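Local coordinates for putative alpha-N-acetylgalactosaminidase (Bacillus halodurans C-125, PDB 3CC1), which probably hydrolyses terminal alpha-linked N-acetylgalactosamine residues from glycans, at residues Asn17-Cys21 with Tyr22-Val26. Residues are numbered along the deposited sequence; the frame is centred on the assembly and turned at random.
Sequences NSWDC and YGASV
A chi1 of -176° extends the Trp19 side chain opposite its own backbone N and beside its carbonyl carbon, which brings the indole against Gly23, whose CA sits over one face, 4.0 Å from the centroid of the six-membered ring, in a CH-pi contact. Farther along the rim, Trp19 CZ3 reaches Ala24 CB at 4.0 Å. Cys21 turns its sulfur between N and carbonyl carbon (chi1 40°), which sets it obliquely against the Tyr22 ring; Cys21 SG lies 3.4 Å from Tyr22 CD2, while Cys21 CB lies over the ring face. The turn also illustrates how a short helix is bracketed. Asn17 OD1, ahead of the turn that leads into it, accepts from Trp19 N at 2.9 Å in a capping bond; Tyr22 N and Gly23 N hydrogen-bond back to Ser18 O and Trp19 O, respectively, and Gly23, with positive phi, leads out through a type II' turn. This helix follows strand 14-17 of the parallel sheet, at the first beta-to-alpha connection of the TIM-barrel domain. Tyr22 O takes two donors, Ser25 N and, in the carbonyl plane, Ser25 OG at 2.8 Å. Beside the apolar touch of Ser18 CB on Val26 CB (3.6 Å), a water joins Ser18 OG, Gly23 O and Val26 N; Ser18 OG is also hydrogen-bonded to Asp53 N, and Trp19 NE1 to Asp286 OD2.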
ATOM      1  N   ASN A  17      -4.254  25.957 -21.628  1.00 21.49           N
ATOM      2  CA  ASN A  17      -3.024  25.373 -22.146  1.00 21.66           C
ATOM      3  C   ASN A  17      -3.351  24.463 -23.352  1.00 21.70           C
ATOM      4  O   ASN A  17      -4.314  23.720 -23.327  1.00 21.63           O
ATOM      5  CB  ASN A  17      -2.314  24.641 -20.999  1.00 22.37           C
ATOM      6  CG  ASN A  17      -1.045  23.921 -21.423  1.00 24.14           C
ATOM      7  OD1 ASN A  17      -1.085  22.998 -22.231  1.00 28.39           O
ATOM      8  ND2 ASN A  17       0.086  24.339 -20.872  1.00 24.91           N
ATOM      9  N   SER A  18      -2.533  24.564 -24.398  1.00 22.32           N
ATOM     10  CA  SER A  18      -2.771  23.939 -25.708  1.00 21.80           C
ATOM     11  C   SER A  18      -2.591  22.414 -25.725  1.00 22.67           C
ATOM     12  O   SER A  18      -2.967  21.788 -26.703  1.00 22.06           O
ATOM     13  CB  SER A  18      -1.830  24.527 -26.759  1.00 21.75           C
ATOM     14  OG  SER A  18      -0.476  24.218 -26.504  1.00 23.21           O
ATOM     15  N   TRP A  19      -2.057  21.830 -24.655  1.00 22.09           N
ATOM     16  CA  TRP A  19      -1.612  20.429 -24.692  1.00 23.01           C
ATOM     17  C   TRP A  19      -2.720  19.383 -24.850  1.00 22.72           C
ATOM     18  O   TRP A  19      -2.617  18.496 -25.697  1.00 23.51           O
ATOM     19  CB  TRP A  19      -0.751  20.069 -23.473  1.00 23.11           C
ATOM     20  CG  TRP A  19      -0.235  18.679 -23.592  1.00 22.71           C
ATOM     21  CD1 TRP A  19      -0.749  17.574 -22.986  1.00 24.83           C
ATOM     22  CD2 TRP A  19       0.886  18.217 -24.368  1.00 22.78           C
ATOM     23  NE1 TRP A  19      -0.034  16.464 -23.343  1.00 20.47           N
ATOM     24  CE2 TRP A  19       0.974  16.821 -24.180  1.00 24.17           C
ATOM     25  CE3 TRP A  19       1.816  18.837 -25.199  1.00 24.05           C
ATOM     26  CZ2 TRP A  19       1.937  16.035 -24.814  1.00 23.74           C
ATOM     27  CZ3 TRP A  19       2.782  18.066 -25.815  1.00 26.57           C
ATOM     28  CH2 TRP A  19       2.834  16.681 -25.630  1.00 26.06           C
ATOM     29  N   ASP A  20      -3.766  19.463 -24.037  1.00 22.67           N
ATOM     30  CA  ASP A  20      -4.777  18.377 -24.025  1.00 22.72           C
ATOM     31  C   ASP A  20      -5.613  18.331 -25.329  1.00 22.78           C
ATOM     32  O   ASP A  20      -6.157  17.290 -25.680  1.00 22.78           O
ATOM     33  CB  ASP A  20      -5.724  18.476 -22.829  1.00 23.42           C
ATOM     34  CG  ASP A  20      -5.110  18.044 -21.503  1.00 24.06           C
ATOM     35  OD1 ASP A  20      -3.902  17.702 -21.404  1.00 25.78           O
ATOM     36  OD2 ASP A  20      -5.892  18.050 -20.509  1.00 25.21           O
ATOM     37  N   CYS A  21      -5.705  19.464 -26.026  1.00 23.87           N
ATOM     38  CA  CYS A  21      -6.454  19.563 -27.290  1.00 24.02           C
ATOM     39  C   CYS A  21      -5.556  19.382 -28.503  1.00 22.91           C
ATOM     40  O   CYS A  21      -5.932  18.668 -29.420  1.00 21.40           O
ATOM     41  CB  CYS A  21      -7.299  20.852 -27.402  1.00 24.01           C
ATOM     42  SG  CYS A  21      -6.503  22.387 -26.771  1.00 26.58           S
ATOM     43  N   TYR A  22      -4.364  19.986 -28.498  1.00 22.29           N
ATOM     44  CA  TYR A  22      -3.528  20.038 -29.712  1.00 21.96           C
ATOM     45  C   TYR A  22      -2.120  19.463 -29.542  1.00 22.03           C
ATOM     46  O   TYR A  22      -1.294  19.486 -30.463  1.00 20.33           O
ATOM     47  CB  TYR A  22      -3.439  21.484 -30.271  1.00 22.40           C
ATOM     48  CG  TYR A  22      -4.794  22.008 -30.639  1.00 22.25           C
ATOM     49  CD1 TYR A  22      -5.531  21.374 -31.626  1.00 22.06           C
ATOM     50  CD2 TYR A  22      -5.376  23.078 -29.951  1.00 22.73           C
ATOM     51  CE1 TYR A  22      -6.795  21.792 -31.954  1.00 21.49           C
ATOM     52  CE2 TYR A  22      -6.645  23.520 -30.275  1.00 21.62           C
ATOM     53  CZ  TYR A  22      -7.346  22.880 -31.287  1.00 21.58           C
ATOM     54  OH  TYR A  22      -8.627  23.272 -31.612  1.00 22.23           O
ATOM     55  N   GLY A  23      -1.856  18.921 -28.370  1.00 22.23           N
ATOM     56  CA  GLY A  23      -0.571  18.327 -28.101  1.00 21.36           C
ATOM     57  C   GLY A  23       0.554  19.309 -28.289  1.00 21.98           C
ATOM     58  O   GLY A  23       0.518  20.436 -27.756  1.00 21.00           O
ATOM     59  N   ALA A  24       1.563  18.867 -29.054  1.00 22.42           N
ATOM     60  CA  ALA A  24       2.765  19.664 -29.332  1.00 23.32           C
ATOM     61  C   ALA A  24       2.577  20.588 -30.560  1.00 23.87           C
ATOM     62  O   ALA A  24       3.481  21.323 -30.931  1.00 26.06           O
ATOM     63  CB  ALA A  24       4.003  18.726 -29.539  1.00 22.57           C
ATOM     64  N   SER A  25       1.388  20.583 -31.157  1.00 23.91           N
ATOM     65  CA  SER A  25       1.220  21.085 -32.532  1.00 23.78           C
ATOM     66  C   SER A  25       0.272  22.286 -32.697  1.00 22.80           C
ATOM     67  O   SER A  25      -0.156  22.589 -33.829  1.00 22.20           O
ATOM     68  CB  SER A  25       0.703  19.934 -33.425  1.00 24.47           C
ATOM     69  OG  SER A  25      -0.695  19.760 -33.230  1.00 25.97           O
ATOM     70  N   VAL A  26      -0.033  23.007 -31.620  1.00 21.78           N
ATOM     71  CA  VAL A  26      -1.002  24.120 -31.721  1.00 21.61           C
ATOM     72  C   VAL A  26      -0.550  25.171 -32.748  1.00 22.17           C
ATOM     73  O   VAL A  26       0.669  25.475 -32.926  1.00 22.26           O
ATOM     74  CB  VAL A  26      -1.299  24.806 -30.334  1.00 21.13           C
ATOM     75  CG1 VAL A  26      -0.129  25.690 -29.881  1.00 20.71           C
ATOM     76  CG2 VAL A  26      -2.585  25.595 -30.379  1.00 21.36           C
TER
HETATM   77  O   HOH W   1       0.791  22.956 -28.548  1.00 21.47           O